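Local coordinates for protein beta-1,4-mannanase (Aplysia kurodai, PDB 3VUP) that probably hydrolyses the beta-1,4-mannosidic linkages of mannan in the digestive fluid of the sea hare, using a TIM-barrel fold, at residues A174-D179 and N230-N235; D34-R39 and G67-A72. All coordinates share one frame; numbering follows the deposited sequence. Where two conformers were deposited one is given.

Overall arrangement
The chain forms a TIM barrel, its eight parallel strands running in order from 18-22 to 318-322, and the two interactions follow one another along it without nesting or crossing. Interaction 2 comes first: the start of helix 36-53 meets the loop 67-72 that follows the next barrel strand, 58-65, so the contact closes around the helix and that strand. Interaction 1 opens about a hundred residues later and joins two loops, 174-179 and 230-235, with helix 197-214 and strand 220-224 between them. The centres of interaction 1 and interaction 2 are about 37 Å apart, on opposite sides of the chain's centre. The nearest atoms of interaction 1 and interaction 2 are about 23 Å apart.

Interaction 1 of 2, residues A174-D179 and N230-N235; sequences AEKCYD and NTDHFN
Lys176 and Asp232 form a surface salt bridge between two beta-alpha loops of the TIM barrel, one after strand 157-161 and the other after strand 220-224, at the C-terminal strand ends that carry the active site in TIM-barrel enzymes. The backbones stay well apart, the nearest pair being CA of Lys176 and CA of Asp232 at 10.6 Å, and the side chains span the distance. Lys176 runs straight out from its backbone, with CG anti to N (chi1 175°) and the next two torsions also extended; a bend at chi4, -79°, turns the ammonium group at its end. The Asp232 side chain leaves its backbone beside the lysine rather than toward it, CG lying next to its own N and anti to the carbonyl carbon, and its carboxylate then comes nearer. NZ of Lys176 reaches OD1 of Asp232 at 2.9 Å, coming from above the carboxylate plane, 40° out of it. OD2 of Asp232 is farther from the same NZ, at 3.7 Å, so the grip is one-sided. Asp232 OD1 also accepts from the backbone N of Asn238, which probably helps to fix the turn of the carboxylate.

In 230-235, Thr231 OG1 accepts from the backbone N of His233 at 3.0 Å in an ST turn, and is also hydrogen-bonded to Tyr283 O. In 174-179, Cys177 is joined by a disulfide to Cys244 of helix 242-249, and Lys176 O is hydrogen-bonded to Asn237 ND2, so this loop is tied both to the loop that carries Asp232 and to the helix that follows it. Glu175 folds back: CG lies 3.7 Å above one face of the Tyr178 ring, toward its rim, while its OE2 accepts from the backbone N of Cys177 on the anti side at 2.9 Å.

Interaction 2 of 2, residues D34-R39 and G67-A72; sequences DGQWQR and GETTPA
The backbones of Asp34 and Thr69 come closest, CA to CA 7.6 Å, where the N-terminal turn of helix 36-53 in the TIM barrel faces the irregular loop after strand 58-65. Gly35 is the N-cap residue of that helix. From its first turn Gln36 extends beyond CG toward Thr69, and the two side chains approach from opposite directions. NE2 of Gln36 donates to OG1 of Thr69 at 3.1 Å, almost perfectly straight at 178°, with the hydroxyl oxygen lying in the amide plane. OE1 of the same amide rests 3.5 Å from CG2 of Thr69, so the amide meets both branches of the threonine. Chi1 of 63° sets the Thr69 hydroxyl between its backbone N and carbonyl carbon, where OG1 is also hydrogen-bonded to Ala29 O.

A water forms the second link, donating to Thr69 O at 2.7 Å and to Asp34 OD2 at 2.8 Å. The other carboxylate oxygen, Asp34 OD1, accepts from the backbone N atoms of Lys84 and Gln85, which probably holds the group steady while OD2 takes the water.

Interaction 1 of 2, residues A174-D179 and N230-N235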
loop_
_atom_site.group_PDB
_atom_site.type_symbol
_atom_site.label_atom_id
_atom_site.label_comp_id
_atom_site.label_asym_id
_atom_site.label_seq_id
_atom_site.Cartn_x
_atom_site.Cartn_y
_atom_site.Cartn_z
ATOM N N ALA A 174 -17.679 -21.751 -3.444
ATOM C CA ALA A 174 -18.940 -21.672 -2.718
ATOM C C ALA A 174 -19.002 -20.459 -1.798
ATOM O O ALA A 174 -20.083 -19.943 -1.507
ATOM C CB ALA A 174 -19.152 -22.936 -1.910
ATOM N N GLU A 175 -17.840 -20.039 -1.311
ATOM C CA GLU A 175 -17.735 -18.884 -0.436
ATOM C C GLU A 175 -17.435 -17.640 -1.270
ATOM O O GLU A 175 -16.421 -17.573 -1.967
ATOM C CB GLU A 175 -16.650 -19.124 0.616
ATOM C CG GLU A 175 -16.209 -17.886 1.387
ATOM C CD GLU A 175 -17.350 -17.147 2.061
ATOM O OE1 GLU A 175 -18.087 -17.770 2.861
ATOM O OE2 GLU A 175 -17.495 -15.932 1.798
ATOM N N LYS A 176 -18.332 -16.659 -1.190
ATOM C CA LYS A 176 -18.214 -15.420 -1.951
ATOM C C LYS A 176 -16.855 -14.751 -1.762
ATOM O O LYS A 176 -16.274 -14.240 -2.721
ATOM C CB LYS A 176 -19.345 -14.465 -1.556
ATOM C CG LYS A 176 -19.275 -13.084 -2.191
ATOM C CD LYS A 176 -20.486 -12.231 -1.803
ATOM C CE LYS A 176 -20.337 -10.792 -2.284
ATOM N NZ LYS A 176 -19.445 -9.975 -1.408
ATOM N N CYS A 177 -16.329 -14.762 -0.538
ATOM C CA CYS A 177 -15.037 -14.133 -0.288
ATOM C C CYS A 177 -13.901 -14.710 -1.120
ATOM O O CYS A 177 -12.879 -14.040 -1.302
ATOM C CB CYS A 177 -14.650 -14.248 1.187
ATOM S SG CYS A 177 -15.691 -13.325 2.309
ATOM N N TYR A 178 -14.059 -15.947 -1.593
ATOM C CA TYR A 178 -12.983 -16.616 -2.324
ATOM C C TYR A 178 -13.240 -16.725 -3.830
ATOM O O TYR A 178 -12.333 -17.052 -4.590
ATOM C CB TYR A 178 -12.735 -18.023 -1.758
ATOM C CG TYR A 178 -12.555 -18.097 -0.249
ATOM C CD1 TYR A 178 -12.031 -17.031 0.478
ATOM C CD2 TYR A 178 -12.915 -19.243 0.451
ATOM C CE1 TYR A 178 -11.880 -17.104 1.857
ATOM C CE2 TYR A 178 -12.762 -19.329 1.826
ATOM C CZ TYR A 178 -12.242 -18.255 2.526
ATOM O OH TYR A 178 -12.089 -18.321 3.898
ATOM N N ASP A 179 -14.469 -16.461 -4.256
ATOM C CA ASP A 179 -14.872 -16.646 -5.645
ATOM C C ASP A 179 -14.328 -15.509 -6.509
ATOM O O ASP A 179 -14.498 -14.345 -6.156
ATOM C CB ASP A 179 -16.397 -16.663 -5.698
ATOM C CG ASP A 179 -16.932 -16.879 -7.090
ATOM O OD1 ASP A 179 -17.414 -18.000 -7.367
ATOM O OD2 ASP A 179 -16.873 -15.930 -7.904
ATOM N N ASN A 230 -12.333 -5.012 -5.170
ATOM C CA ASN A 230 -12.469 -4.304 -3.897
ATOM C C ASN A 230 -13.818 -3.570 -3.791
ATOM O O ASN A 230 -13.956 -2.666 -2.981
ATOM C CB ASN A 230 -11.291 -3.304 -3.818
ATOM C CG ASN A 230 -10.881 -2.850 -2.399
ATOM O OD1 ASN A 230 -9.884 -2.148 -2.286
ATOM N ND2 ASN A 230 -11.596 -3.252 -1.358
ATOM N N THR A 231 -14.808 -3.962 -4.592
ATOM C CA THR A 231 -16.137 -3.376 -4.497
ATOM C C THR A 231 -17.175 -4.432 -4.827
ATOM O O THR A 231 -16.933 -5.299 -5.672
ATOM C CB THR A 231 -16.300 -2.145 -5.429
ATOM O OG1 THR A 231 -17.612 -1.601 -5.292
ATOM C CG2 THR A 231 -16.070 -2.495 -6.890
ATOM N N ASP A 232 -18.322 -4.352 -4.154
ATOM C CA ASP A 232 -19.476 -5.184 -4.490
ATOM C C ASP A 232 -20.388 -4.514 -5.512
ATOM O O ASP A 232 -21.368 -5.110 -5.941
ATOM C CB ASP A 232 -20.255 -5.544 -3.234
ATOM C CG ASP A 232 -19.505 -6.528 -2.360
ATOM O OD1 ASP A 232 -19.041 -7.567 -2.885
ATOM O OD2 ASP A 232 -19.349 -6.253 -1.148
ATOM N N HIS A 233 -20.065 -3.279 -5.894
ATOM C CA HIS A 233 -20.781 -2.600 -6.968
ATOM C C HIS A 233 -20.140 -2.947 -8.308
ATOM O O HIS A 233 -19.180 -3.719 -8.353
ATOM C CB HIS A 233 -20.835 -1.092 -6.692
ATOM C CG HIS A 233 -21.717 -0.754 -5.532
ATOM N ND1 HIS A 233 -22.859 0.005 -5.654
ATOM C CD2 HIS A 233 -21.660 -1.142 -4.236
ATOM C CE1 HIS A 233 -23.447 0.104 -4.474
ATOM N NE2 HIS A 233 -22.738 -0.583 -3.597
ATOM N N PHE A 234 -20.689 -2.420 -9.397
ATOM C CA PHE A 234 -20.090 -2.611 -10.724
ATOM C C PHE A 234 -20.011 -4.081 -11.143
ATOM O O PHE A 234 -19.151 -4.452 -11.942
ATOM C CB PHE A 234 -18.696 -1.968 -10.816
ATOM C CG PHE A 234 -18.696 -0.487 -10.584
ATOM C CD1 PHE A 234 -19.012 0.385 -11.609
ATOM C CD2 PHE A 234 -18.364 0.037 -9.345
ATOM C CE1 PHE A 234 -19.005 1.750 -11.402
ATOM C CE2 PHE A 234 -18.364 1.401 -9.130
ATOM C CZ PHE A 234 -18.679 2.257 -10.158
ATOM N N ASN A 235 -20.928 -4.904 -10.633
ATOM C CA ASN A 235 -20.951 -6.339 -10.938
ATOM C C ASN A 235 -19.692 -7.058 -10.442
ATOM O O ASN A 235 -19.346 -8.132 -10.939
ATOM C CB ASN A 235 -21.187 -6.617 -12.435
ATOM C CG ASN A 235 -22.352 -5.827 -13.007
ATOM O OD1 ASN A 235 -23.425 -5.752 -12.403
ATOM N ND2 ASN A 235 -22.145 -5.231 -14.186
#

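Interaction 2 of 2, residues D34-R39 and G67-A72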
loop_
_atom_site.group_PDB
_atom_site.type_symbol
_atom_site.label_atom_id
_atom_site.label_comp_id
_atom_site.label_asym_id
_atom_site.label_seq_id
_atom_site.Cartn_x
_atom_site.Cartn_y
_atom_site.Cartn_z
ATOM N N ASP A 34 20.493 -4.996 6.046
ATOM C CA ASP A 34 21.832 -5.350 5.586
ATOM C C ASP A 34 22.655 -4.143 5.113
ATOM O O ASP A 34 23.392 -4.219 4.122
ATOM C CB ASP A 34 21.761 -6.443 4.509
ATOM C CG ASP A 34 21.245 -7.771 5.055
ATOM O OD1 ASP A 34 21.096 -7.900 6.291
ATOM O OD2 ASP A 34 21.005 -8.697 4.247
ATOM N N GLY A 35 22.522 -3.034 5.840
ATOM C CA GLY A 35 23.294 -1.830 5.577
ATOM C C GLY A 35 22.827 -1.005 4.390
ATOM O O GLY A 35 23.457 -0.010 4.040
ATOM N N GLN A 36 21.715 -1.396 3.779
ATOM C CA GLN A 36 21.310 -0.808 2.509
ATOM C C GLN A 36 20.681 0.576 2.635
ATOM O O GLN A 36 20.765 1.387 1.712
ATOM C CB GLN A 36 20.367 -1.762 1.771
ATOM C CG GLN A 36 21.069 -3.055 1.393
ATOM C CD GLN A 36 20.147 -4.144 0.863
ATOM O OE1 GLN A 36 20.497 -4.829 -0.091
ATOM N NE2 GLN A 36 18.987 -4.326 1.487
ATOM N N TRP A 37 20.037 0.843 3.766
ATOM C CA TRP A 37 19.408 2.145 3.962
ATOM C C TRP A 37 20.444 3.257 4.040
ATOM O O TRP A 37 20.322 4.280 3.363
ATOM C CB TRP A 37 18.494 2.147 5.189
ATOM C CG TRP A 37 18.177 3.525 5.680
ATOM C CD1 TRP A 37 18.680 4.122 6.796
ATOM C CD2 TRP A 37 17.308 4.492 5.066
ATOM N NE1 TRP A 37 18.184 5.391 6.924
ATOM C CE2 TRP A 37 17.334 5.645 5.879
ATOM C CE3 TRP A 37 16.508 4.493 3.919
ATOM C CZ2 TRP A 37 16.595 6.786 5.582
ATOM C CZ3 TRP A 37 15.772 5.634 3.626
ATOM C CH2 TRP A 37 15.824 6.762 4.454
ATOM N N GLN A 38 21.478 3.061 4.847
ATOM C CA GLN A 38 22.493 4.098 4.950
ATOM C C GLN A 38 23.199 4.320 3.608
ATOM O O GLN A 38 23.619 5.436 3.306
ATOM C CB GLN A 38 23.486 3.802 6.077
ATOM C CG GLN A 38 22.883 3.892 7.478
ATOM C CD GLN A 38 22.343 5.275 7.825
ATOM O OE1 GLN A 38 22.784 6.291 7.280
ATOM N NE2 GLN A 38 21.386 5.316 8.746
ATOM N N ARG A 39 23.304 3.268 2.796
ATOM C CA ARG A 39 23.907 3.400 1.475
ATOM C C ARG A 39 23.029 4.187 0.505
ATOM O O ARG A 39 23.541 4.904 -0.358
ATOM C CB ARG A 39 24.258 2.031 0.895
ATOM C CG ARG A 39 25.470 1.391 1.554
ATOM C CD ARG A 39 25.931 0.150 0.806
ATOM N NE ARG A 39 25.040 -0.984 1.022
ATOM C CZ ARG A 39 25.183 -1.865 2.007
ATOM N NH1 ARG A 39 26.184 -1.741 2.869
ATOM N NH2 ARG A 39 24.327 -2.868 2.132
ATOM N N GLY A 67 11.126 -10.452 -1.080
ATOM C CA GLY A 67 12.080 -11.074 -0.183
ATOM C C GLY A 67 13.495 -11.151 -0.717
ATOM O O GLY A 67 14.273 -11.994 -0.276
ATOM N N GLU A 68 13.827 -10.263 -1.650
ATOM C CA GLU A 68 15.164 -10.230 -2.239
ATOM C C GLU A 68 16.265 -10.058 -1.191
ATOM O O GLU A 68 17.305 -10.724 -1.259
ATOM C CB GLU A 68 15.253 -9.116 -3.278
ATOM C CG GLU A 68 14.526 -9.382 -4.592
ATOM C CD GLU A 68 13.018 -9.151 -4.578
ATOM O OE1 GLU A 68 12.432 -9.333 -5.666
ATOM O OE2 GLU A 68 12.421 -8.803 -3.527
ATOM N N THR A 69 16.040 -9.158 -0.231
ATOM C CA THR A 69 17.026 -8.921 0.825
ATOM C C THR A 69 16.458 -8.882 2.241
ATOM O O THR A 69 17.158 -9.220 3.182
ATOM C CB THR A 69 17.877 -7.658 0.587
ATOM O OG1 THR A 69 17.039 -6.499 0.586
ATOM C CG2 THR A 69 18.628 -7.750 -0.721
ATOM N N THR A 70 15.209 -8.455 2.401
ATOM C CA THR A 70 14.535 -8.591 3.690
ATOM C C THR A 70 13.158 -9.197 3.470
ATOM O O THR A 70 12.604 -9.086 2.386
ATOM C CB THR A 70 14.388 -7.259 4.465
ATOM O OG1 THR A 70 13.522 -6.370 3.746
ATOM C CG2 THR A 70 15.738 -6.605 4.746
ATOM N N PRO A 71 12.609 -9.877 4.482
ATOM C CA PRO A 71 13.286 -10.307 5.709
ATOM C C PRO A 71 14.328 -11.377 5.373
ATOM O O PRO A 71 14.475 -11.745 4.206
ATOM C CB PRO A 71 12.144 -10.911 6.523
ATOM C CG PRO A 71 11.250 -11.493 5.477
ATOM C CD PRO A 71 11.273 -10.487 4.355
ATOM N N ALA A 72 15.060 -11.847 6.377
ATOM C CA ALA A 72 16.028 -12.914 6.170
ATOM C C ALA A 72 15.332 -14.270 6.220
ATOM O O ALA A 72 14.565 -14.544 7.148
ATOM C CB ALA A 72 17.115 -12.838 7.222
HETATM O O HOH W 1 18.854 -10.293 4.946
#